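Local coordinates for arginine decarboxylase (Campylobacter jejuni subsp. jejuni, PDB 3NZP), which probably catalyses the pyridoxal-phosphate-dependent decarboxylation of arginine to agmatine, a step in polyamine and spermidine biosynthesis, at residues V87-L97 / G322-A330; P472-D480 / I489-L499. One frame throughout, in Å; residues are numbered along the deposited sequence.

Contact 1: residues V87-L97 / G322-A330; sequences VNQYPGFVKNL and GRFVAANHA. With PLP (pyridoxal-5'-phosphate), chain E.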
loop_
_atom_site.group_PDB
_atom_site.type_symbol
_atom_site.label_atom_id
_atom_site.label_comp_id
_atom_site.label_asym_id
_atom_site.label_seq_id
_atom_site.Cartn_x
_atom_site.Cartn_y
_atom_site.Cartn_z
ATOM N N VAL B 87 -1.671 -7.276 12.518
ATOM C CA VAL B 87 -0.392 -6.593 12.279
ATOM C C VAL B 87 0.629 -7.495 11.590
ATOM O O VAL B 87 1.656 -7.019 11.104
ATOM C CB VAL B 87 0.262 -6.021 13.595
ATOM C CG1 VAL B 87 -0.789 -5.394 14.473
ATOM C CG2 VAL B 87 1.032 -7.106 14.337
ATOM N N ASN B 88 0.345 -8.795 11.565
ATOM C CA ASN B 88 1.218 -9.766 10.921
ATOM C C ASN B 88 0.664 -11.159 11.096
ATOM O O ASN B 88 0.678 -11.690 12.203
ATOM C CB ASN B 88 2.615 -9.729 11.528
ATOM C CG ASN B 88 3.591 -10.555 10.733
ATOM O OD1 ASN B 88 3.224 -11.604 10.195
ATOM N ND2 ASN B 88 4.831 -10.098 10.640
ATOM N N GLN B 89 0.182 -11.769 10.022
ATOM C CA GLN B 89 -0.370 -13.112 10.158
ATOM C C GLN B 89 0.542 -14.198 9.635
ATOM O O GLN B 89 0.165 -15.369 9.616
ATOM C CB GLN B 89 -1.708 -13.229 9.447
ATOM C CG GLN B 89 -2.699 -12.182 9.823
ATOM C CD GLN B 89 -2.873 -11.167 8.724
ATOM O OE1 GLN B 89 -3.152 -11.527 7.579
ATOM N NE2 GLN B 89 -2.718 -9.889 9.059
ATOM N N TYR B 90 1.738 -13.822 9.205
ATOM C CA TYR B 90 2.668 -14.804 8.670
ATOM C C TYR B 90 3.072 -15.840 9.705
ATOM O O TYR B 90 3.426 -15.503 10.832
ATOM C CB TYR B 90 3.887 -14.089 8.084
ATOM C CG TYR B 90 3.591 -13.481 6.726
ATOM C CD1 TYR B 90 4.111 -14.041 5.561
ATOM C CD2 TYR B 90 2.730 -12.397 6.599
ATOM C CE1 TYR B 90 3.778 -13.541 4.302
ATOM C CE2 TYR B 90 2.390 -11.890 5.347
ATOM C CZ TYR B 90 2.914 -12.468 4.205
ATOM O OH TYR B 90 2.552 -11.984 2.963
ATOM N N PRO B 91 3.001 -17.129 9.335
ATOM C CA PRO B 91 3.366 -18.209 10.255
ATOM C C PRO B 91 4.740 -17.995 10.895
ATOM O O PRO B 91 4.908 -18.212 12.094
ATOM C CB PRO B 91 3.296 -19.449 9.362
ATOM C CG PRO B 91 3.588 -18.919 7.999
ATOM C CD PRO B 91 2.785 -17.654 7.978
ATOM N N GLY B 92 5.710 -17.552 10.092
ATOM C CA GLY B 92 7.051 -17.296 10.604
ATOM C C GLY B 92 7.051 -16.454 11.876
ATOM O O GLY B 92 8.019 -16.429 12.627
ATOM N N PHE B 93 5.966 -15.734 12.108
ATOM C CA PHE B 93 5.863 -14.948 13.310
ATOM C C PHE B 93 4.826 -15.601 14.232
ATOM O O PHE B 93 5.174 -16.085 15.304
ATOM C CB PHE B 93 5.453 -13.511 13.004
ATOM C CG PHE B 93 5.260 -12.676 14.228
ATOM C CD1 PHE B 93 6.353 -12.156 14.918
ATOM C CD2 PHE B 93 3.989 -12.483 14.745
ATOM C CE1 PHE B 93 6.181 -11.454 16.119
ATOM C CE2 PHE B 93 3.805 -11.785 15.943
ATOM C CZ PHE B 93 4.906 -11.274 16.630
ATOM N N VAL B 94 3.566 -15.640 13.807
ATOM C CA VAL B 94 2.490 -16.224 14.601
ATOM C C VAL B 94 2.814 -17.538 15.323
ATOM O O VAL B 94 2.554 -17.669 16.520
ATOM C CB VAL B 94 1.235 -16.444 13.728
ATOM C CG1 VAL B 94 0.154 -17.165 14.520
ATOM C CG2 VAL B 94 0.716 -15.085 13.246
ATOM N N LYS B 95 3.372 -18.506 14.603
ATOM C CA LYS B 95 3.703 -19.787 15.208
ATOM C C LYS B 95 4.678 -19.611 16.368
ATOM O O LYS B 95 4.607 -20.326 17.366
ATOM C CB LYS B 95 4.258 -20.745 14.148
ATOM C CG LYS B 95 3.162 -21.335 13.246
ATOM C CD LYS B 95 3.720 -22.026 11.990
ATOM C CE LYS B 95 4.331 -23.385 12.285
ATOM N NZ LYS B 95 3.294 -24.355 12.757
ATOM N N ASN B 96 5.574 -18.642 16.249
ATOM C CA ASN B 96 6.542 -18.400 17.305
ATOM C C ASN B 96 5.961 -17.624 18.467
ATOM O O ASN B 96 6.309 -17.854 19.627
ATOM C CB ASN B 96 7.751 -17.666 16.751
ATOM C CG ASN B 96 8.710 -18.602 16.082
ATOM O OD1 ASN B 96 9.184 -19.554 16.703
ATOM N ND2 ASN B 96 8.996 -18.358 14.810
ATOM N N LEU B 97 5.075 -16.694 18.148
ATOM C CA LEU B 97 4.449 -15.888 19.171
ATOM C C LEU B 97 3.620 -16.759 20.115
ATOM O O LEU B 97 3.777 -16.683 21.328
ATOM C CB LEU B 97 3.573 -14.812 18.523
ATOM C CG LEU B 97 2.787 -13.787 19.353
ATOM C CD1 LEU B 97 1.472 -14.347 19.839
ATOM C CD2 LEU B 97 3.644 -13.332 20.499
ATOM N N GLY B 322 0.120 -4.918 19.305
ATOM C CA GLY B 322 0.747 -5.830 18.375
ATOM C C GLY B 322 2.028 -5.249 17.815
ATOM O O GLY B 322 3.073 -5.897 17.813
ATOM N N ARG B 323 1.960 -4.013 17.340
ATOM C CA ARG B 323 3.132 -3.379 16.767
ATOM C C ARG B 323 4.347 -3.511 17.684
ATOM O O ARG B 323 5.429 -3.891 17.246
ATOM C CB ARG B 323 2.848 -1.907 16.501
ATOM C CG ARG B 323 4.003 -1.171 15.868
ATOM C CD ARG B 323 3.744 0.312 15.911
ATOM N NE ARG B 323 2.661 0.730 15.026
ATOM C CZ ARG B 323 2.814 0.954 13.726
ATOM N NH1 ARG B 323 1.784 1.329 12.991
ATOM N NH2 ARG B 323 4.001 0.802 13.156
ATOM N N PHE B 324 4.157 -3.219 18.963
ATOM C CA PHE B 324 5.232 -3.276 19.939
ATOM C C PHE B 324 5.947 -4.621 19.998
ATOM O O PHE B 324 7.187 -4.695 19.959
ATOM C CB PHE B 324 4.677 -2.942 21.318
ATOM C CG PHE B 324 5.723 -2.793 22.360
ATOM C CD1 PHE B 324 6.359 -1.574 22.548
ATOM C CD2 PHE B 324 6.104 -3.884 23.133
ATOM C CE1 PHE B 324 7.371 -1.436 23.493
ATOM C CE2 PHE B 324 7.111 -3.764 24.079
ATOM C CZ PHE B 324 7.750 -2.535 24.260
ATOM N N VAL B 325 5.170 -5.692 20.079
ATOM C CA VAL B 325 5.735 -7.030 20.185
ATOM C C VAL B 325 6.244 -7.611 18.864
ATOM O O VAL B 325 7.137 -8.467 18.850
ATOM C CB VAL B 325 4.690 -7.981 20.840
ATOM C CG1 VAL B 325 3.548 -8.235 19.902
ATOM C CG2 VAL B 325 5.343 -9.261 21.258
ATOM N N ALA B 326 5.723 -7.118 17.748
ATOM C CA ALA B 326 6.147 -7.655 16.463
ATOM C C ALA B 326 7.180 -6.849 15.667
ATOM O O ALA B 326 7.899 -7.402 14.838
ATOM C CB ALA B 326 4.931 -7.921 15.612
ATOM N N ALA B 327 7.277 -5.556 15.936
ATOM C CA ALA B 327 8.193 -4.699 15.200
ATOM C C ALA B 327 9.649 -5.156 14.987
ATOM O O ALA B 327 10.048 -5.389 13.857
ATOM C CB ALA B 327 8.177 -3.312 15.812
ATOM N N ASN B 328 10.437 -5.284 16.051
ATOM C CA ASN B 328 11.854 -5.653 15.925
ATOM C C ASN B 328 12.220 -7.089 15.583
ATOM O O ASN B 328 13.380 -7.379 15.318
ATOM C CB ASN B 328 12.614 -5.303 17.216
ATOM C CG ASN B 328 12.313 -6.274 18.359
ATOM O OD1 ASN B 328 13.042 -6.333 19.351
ATOM N ND2 ASN B 328 11.230 -7.033 18.223
ATOM N N HIS B 329 11.261 -7.997 15.594
ATOM C CA HIS B 329 11.602 -9.386 15.330
ATOM C C HIS B 329 12.170 -9.654 13.937
ATOM O O HIS B 329 12.898 -10.630 13.740
ATOM C CB HIS B 329 10.388 -10.279 15.564
ATOM C CG HIS B 329 9.603 -10.576 14.326
ATOM N ND1 HIS B 329 8.553 -9.791 13.895
ATOM C CD2 HIS B 329 9.726 -11.572 13.415
ATOM C CE1 HIS B 329 8.064 -10.293 12.773
ATOM N NE2 HIS B 329 8.758 -11.372 12.460
ATOM N N ALA B 330 11.851 -8.789 12.975
ATOM C CA ALA B 330 12.293 -8.969 11.594
ATOM C C ALA B 330 13.215 -7.903 11.033
ATOM O O ALA B 330 12.986 -6.699 11.192
ATOM C CB ALA B 330 11.082 -9.089 10.699
HETATM N N1 PLP E . -6.706 -3.675 18.760
HETATM C C2 PLP E . -7.640 -3.564 17.809
HETATM C C2A PLP E . -9.087 -3.743 18.181
HETATM C C3 PLP E . -7.262 -3.304 16.458
HETATM O O3 PLP E . -8.215 -3.196 15.476
HETATM C C4 PLP E . -5.843 -3.128 16.158
HETATM C C4A PLP E . -5.387 -2.845 14.782
HETATM C C5 PLP E . -4.896 -3.265 17.245
HETATM C C6 PLP E . -5.388 -3.529 18.531
HETATM C C5A PLP E . -3.384 -3.113 17.025
HETATM O O4P PLP E . -2.911 -1.832 17.482
HETATM P P PLP E . -1.311 -1.763 17.230
HETATM O O1P PLP E . -0.775 -0.590 17.946
HETATM O O2P PLP E . -0.578 -3.078 17.774
HETATM O O3P PLP E . -1.010 -1.597 15.668
#
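Phe93 and His329 meet at a slant, their ring planes 46° apart, with Phe93 leading by one corner: CD1 sits over a face of the imidazole, 3.3 Å from His329 CE1. Ala330 CB takes the opposite face. Asn88 ND2 lies beside the imidazole edge without bonding to it, held instead by Glu521 and Gly517 O. The imidazole's rotation is fixed in its own plane, where His329 ND1 donates to a lone pair of Ala326 O over 2.7 Å, while His329 NE2 bonds to Arg50. With CG anti to its backbone N (chi1 177°), Phe93 extends from its helix so that CZ also rests 3.5 Å from Ala326 CB. The contact lies beside the phosphate site of a fold-type III, TIM-barrel decarboxylase: 87-97 follows the first barrel strand and 322-330 the eighth. Val87 spans the helix and the cofactor, CG2 lying 4.2 Å from Ala326 CB and CG1 4.0 Å from PLP O3P. Gly322 N and Arg323 N both grip PLP O2P, the second over 2.7 Å at 161°. Arg323 sets off away from 87-97, and its guanidinium bonds to Ser236, itself hydrogen-bonded to PLP, and to Tyr279. Asn88 OD1, closing an Asx turn, receives Tyr90 N.

Contact 2: residues P472-D480 / I489-L499; sequences PTRSASIWD and ISYSKDKPLFL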
loop_
_atom_site.group_PDB
_atom_site.type_symbol
_atom_site.label_atom_id
_atom_site.label_comp_id
_atom_site.label_asym_id
_atom_site.label_seq_id
_atom_site.Cartn_x
_atom_site.Cartn_y
_atom_site.Cartn_z
ATOM N N PRO B 472 31.640 6.365 8.072
ATOM C CA PRO B 472 31.049 6.573 6.741
ATOM C C PRO B 472 31.296 7.990 6.245
ATOM O O PRO B 472 31.257 8.941 7.017
ATOM C CB PRO B 472 29.571 6.299 6.973
ATOM C CG PRO B 472 29.373 6.771 8.384
ATOM C CD PRO B 472 30.583 6.168 9.079
ATOM N N THR B 473 31.526 8.130 4.948
ATOM C CA THR B 473 31.812 9.438 4.381
ATOM C C THR B 473 31.088 9.693 3.074
ATOM O O THR B 473 31.697 10.131 2.097
ATOM C CB THR B 473 33.303 9.563 4.125
ATOM O OG1 THR B 473 33.747 8.412 3.388
ATOM C CG2 THR B 473 34.056 9.644 5.442
ATOM N N ARG B 474 29.787 9.435 3.055
ATOM C CA ARG B 474 29.007 9.629 1.843
ATOM C C ARG B 474 27.550 9.928 2.141
ATOM O O ARG B 474 26.805 9.033 2.540
ATOM C CB ARG B 474 29.093 8.366 0.982
ATOM C CG ARG B 474 30.406 8.175 0.247
ATOM C CD ARG B 474 30.508 9.143 -0.911
ATOM N NE ARG B 474 31.641 8.849 -1.781
ATOM C CZ ARG B 474 31.876 9.464 -2.937
ATOM N NH1 ARG B 474 32.935 9.132 -3.669
ATOM N NH2 ARG B 474 31.049 10.411 -3.362
ATOM N N SER B 475 27.138 11.176 1.953
ATOM C CA SER B 475 25.741 11.527 2.192
ATOM C C SER B 475 24.931 10.725 1.180
ATOM O O SER B 475 24.850 11.080 0.007
ATOM C CB SER B 475 25.511 13.029 1.992
ATOM O OG SER B 475 25.792 13.426 0.665
ATOM N N ALA B 476 24.324 9.640 1.642
ATOM C CA ALA B 476 23.569 8.759 0.765
ATOM C C ALA B 476 22.051 8.918 0.730
ATOM O O ALA B 476 21.441 9.530 1.606
ATOM C CB ALA B 476 23.915 7.314 1.108
ATOM N N SER B 477 21.451 8.355 -0.312
ATOM C CA SER B 477 20.005 8.360 -0.482
ATOM C C SER B 477 19.716 7.076 -1.237
ATOM O O SER B 477 19.658 7.064 -2.464
ATOM C CB SER B 477 19.558 9.581 -1.284
ATOM O OG SER B 477 20.279 9.682 -2.491
ATOM N N ILE B 478 19.561 5.991 -0.487
ATOM C CA ILE B 478 19.311 4.669 -1.058
ATOM C C ILE B 478 17.972 4.493 -1.761
ATOM O O ILE B 478 16.935 4.885 -1.240
ATOM C CB ILE B 478 19.401 3.570 0.025
ATOM C CG1 ILE B 478 18.348 3.796 1.099
ATOM C CG2 ILE B 478 20.762 3.607 0.705
ATOM C CD1 ILE B 478 18.482 2.830 2.253
ATOM N N TRP B 479 18.002 3.904 -2.952
ATOM C CA TRP B 479 16.780 3.659 -3.700
ATOM C C TRP B 479 16.724 2.215 -4.210
ATOM O O TRP B 479 17.759 1.590 -4.455
ATOM C CB TRP B 479 16.637 4.654 -4.855
ATOM C CG TRP B 479 17.779 4.712 -5.807
ATOM C CD1 TRP B 479 18.494 3.654 -6.306
ATOM C CD2 TRP B 479 18.263 5.879 -6.485
ATOM N NE1 TRP B 479 19.384 4.090 -7.257
ATOM C CE2 TRP B 479 19.267 5.449 -7.389
ATOM C CE3 TRP B 479 17.946 7.242 -6.419
ATOM C CZ2 TRP B 479 19.952 6.337 -8.228
ATOM C CZ3 TRP B 479 18.627 8.126 -7.254
ATOM C CH2 TRP B 479 19.621 7.666 -8.146
ATOM N N ASP B 480 15.515 1.678 -4.342
ATOM C CA ASP B 480 15.344 0.306 -4.796
ATOM C C ASP B 480 15.313 0.178 -6.318
ATOM O O ASP B 480 15.267 1.176 -7.038
ATOM C CB ASP B 480 14.064 -0.294 -4.208
ATOM C CG ASP B 480 12.808 0.227 -4.883
ATOM O OD1 ASP B 480 11.696 -0.200 -4.488
ATOM O OD2 ASP B 480 12.928 1.061 -5.812
ATOM N N ILE B 489 14.442 6.131 -0.816
ATOM C CA ILE B 489 14.578 6.791 0.472
ATOM C C ILE B 489 15.641 7.871 0.344
ATOM O O ILE B 489 16.807 7.665 0.690
ATOM C CB ILE B 489 14.996 5.804 1.556
ATOM C CG1 ILE B 489 14.043 4.605 1.532
ATOM C CG2 ILE B 489 15.010 6.504 2.915
ATOM C CD1 ILE B 489 14.464 3.465 2.415
ATOM N N SER B 490 15.214 9.023 -0.162
ATOM C CA SER B 490 16.075 10.180 -0.390
ATOM C C SER B 490 16.734 10.758 0.866
ATOM O O SER B 490 16.211 10.628 1.977
ATOM C CB SER B 490 15.263 11.272 -1.089
ATOM O OG SER B 490 14.580 10.747 -2.216
ATOM N N TYR B 491 17.881 11.406 0.673
ATOM C CA TYR B 491 18.633 12.027 1.766
ATOM C C TYR B 491 17.864 13.236 2.294
ATOM O O TYR B 491 17.193 13.935 1.534
ATOM C CB TYR B 491 20.011 12.482 1.262
ATOM C CG TYR B 491 20.905 13.075 2.329
ATOM C CD1 TYR B 491 21.582 12.254 3.234
ATOM C CD2 TYR B 491 21.063 14.458 2.444
ATOM C CE1 TYR B 491 22.399 12.795 4.230
ATOM C CE2 TYR B 491 21.875 15.012 3.438
ATOM C CZ TYR B 491 22.542 14.173 4.330
ATOM O OH TYR B 491 23.343 14.715 5.315
ATOM N N SER B 492 17.962 13.491 3.592
ATOM C CA SER B 492 17.255 14.625 4.176
ATOM C C SER B 492 18.090 15.320 5.245
ATOM O O SER B 492 19.029 14.736 5.787
ATOM C CB SER B 492 15.925 14.153 4.774
ATOM O OG SER B 492 15.237 15.224 5.393
ATOM N N LYS B 493 17.746 16.572 5.532
ATOM C CA LYS B 493 18.449 17.349 6.546
ATOM C C LYS B 493 18.152 16.757 7.921
ATOM O O LYS B 493 19.036 16.651 8.770
ATOM C CB LYS B 493 18.004 18.821 6.507
ATOM C CG LYS B 493 18.520 19.657 5.321
ATOM C CD LYS B 493 17.846 19.321 3.981
ATOM C CE LYS B 493 18.549 18.191 3.222
ATOM N NZ LYS B 493 17.856 17.930 1.923
ATOM N N ASP B 494 16.894 16.378 8.127
ATOM C CA ASP B 494 16.455 15.779 9.387
ATOM C C ASP B 494 16.810 14.302 9.399
ATOM O O ASP B 494 16.811 13.656 10.445
ATOM C CB ASP B 494 14.940 15.943 9.561
ATOM C CG ASP B 494 14.538 17.377 9.840
ATOM O OD1 ASP B 494 14.920 18.272 9.049
ATOM O OD2 ASP B 494 13.841 17.610 10.850
ATOM N N LYS B 495 17.112 13.777 8.217
ATOM C CA LYS B 495 17.477 12.375 8.071
ATOM C C LYS B 495 18.815 12.244 7.331
ATOM O O LYS B 495 18.878 11.699 6.227
ATOM C CB LYS B 495 16.370 11.621 7.320
ATOM C CG LYS B 495 14.996 11.722 7.976
ATOM C CD LYS B 495 13.991 10.757 7.361
ATOM C CE LYS B 495 13.784 11.015 5.880
ATOM N NZ LYS B 495 12.789 10.076 5.300
ATOM N N PRO B 496 19.903 12.755 7.933
ATOM C CA PRO B 496 21.237 12.693 7.329
ATOM C C PRO B 496 21.825 11.285 7.340
ATOM O O PRO B 496 22.411 10.854 8.339
ATOM C CB PRO B 496 22.044 13.652 8.193
ATOM C CG PRO B 496 21.441 13.433 9.551
ATOM C CD PRO B 496 19.955 13.450 9.234
ATOM N N LEU B 497 21.676 10.575 6.226
ATOM C CA LEU B 497 22.193 9.218 6.122
ATOM C C LEU B 497 23.559 9.181 5.461
ATOM O O LEU B 497 23.753 9.757 4.393
ATOM C CB LEU B 497 21.225 8.346 5.323
ATOM C CG LEU B 497 21.548 6.848 5.276
ATOM C CD1 LEU B 497 21.353 6.235 6.665
ATOM C CD2 LEU B 497 20.638 6.164 4.254
ATOM N N PHE B 498 24.506 8.507 6.108
ATOM C CA PHE B 498 25.865 8.372 5.579
ATOM C C PHE B 498 26.298 6.917 5.500
ATOM O O PHE B 498 26.237 6.196 6.500
ATOM C CB PHE B 498 26.874 9.141 6.442
ATOM C CG PHE B 498 26.738 10.625 6.337
ATOM C CD1 PHE B 498 25.838 11.309 7.143
ATOM C CD2 PHE B 498 27.449 11.330 5.371
ATOM C CE1 PHE B 498 25.641 12.677 6.988
ATOM C CE2 PHE B 498 27.261 12.699 5.205
ATOM C CZ PHE B 498 26.351 13.375 6.014
ATOM N N LEU B 499 26.731 6.499 4.310
ATOM C CA LEU B 499 27.193 5.127 4.073
ATOM C C LEU B 499 28.642 5.118 3.623
ATOM O O LEU B 499 29.124 6.092 3.048
ATOM C CB LEU B 499 26.346 4.453 2.999
ATOM C CG LEU B 499 24.890 4.272 3.396
ATOM C CD1 LEU B 499 24.093 3.841 2.191
ATOM C CD2 LEU B 499 24.804 3.248 4.523
#
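Two aromatic rings of 489-499, those of Tyr491 and Phe498, receive Ser475. Its CB lies over one face of Tyr491, displaced toward the rim, in a CH-pi contact 4.1 Å from the ring centroid; Ala476 O comes to the edge of the same ring, 3.2 Å from Tyr491 CD1. Phe498 leans obliquely on the backbone before Ser475 and has Arg474 N at its edge; chi1 of -70° sets its CG beside its own backbone N, with CD2 close to Ser475 N. Pro472 crosses Phe498 at about a right angle, Pro472 CG meeting Phe498 CB at 4.0 Å. The hydroxyl of Ser475 is taken by Gln437 N, while its CB meets the Tyr491 face.

Beyond the aromatic rings the contact becomes aliphatic. Leu499 CD1 approaches Ala476 CB to 3.6 Å and Ile478 CG2 to 3.7 Å, crossing Ile478 roughly perpendicularly. Ile489 instead runs alongside Ile478, both chains pointing the same way and both touching Ile462 and Phe513 of neighbouring strands.

Backbone bonds lace the two segments: Leu499 N to Arg474 O, Ala476 N to Leu497 O (2.8 Å), and Ile489 N to Ile478 O. The first two flank Ser475 and Phe498, making these a non-hydrogen-bonded antiparallel pair. Ser477 already faces Ser490, and residues 492-496 loop away between Tyr491 and Leu497 before the chain returns. The result is an irregular, hairpin-like unit packed on strands 438-442 and 510-513 of the mixed beta sheet, the C-terminal beta domain characteristic of fold-type III decarboxylases.

Contact 1 and contact 2 lie in series along the chain and do not touch: their centres are 29 Å apart and their nearest atoms about 14 Å. The mixed sheet connects them. Segment 322-330 runs into strand 330-341, which pairs with 438-442, and that strand in turn pairs with 479-480 at the end of contact 2. Contact 1 holds its cofactor directly, whereas contact 2 stands back: the side chain of Trp479 is about 14 Å from a bound PLP and about 11 Å from the side chain of Cys483, the predicted proton donor. Trp479 meets Phe204 of the second subunit edge-to-face, consistent with active sites that lie near the dimer interface.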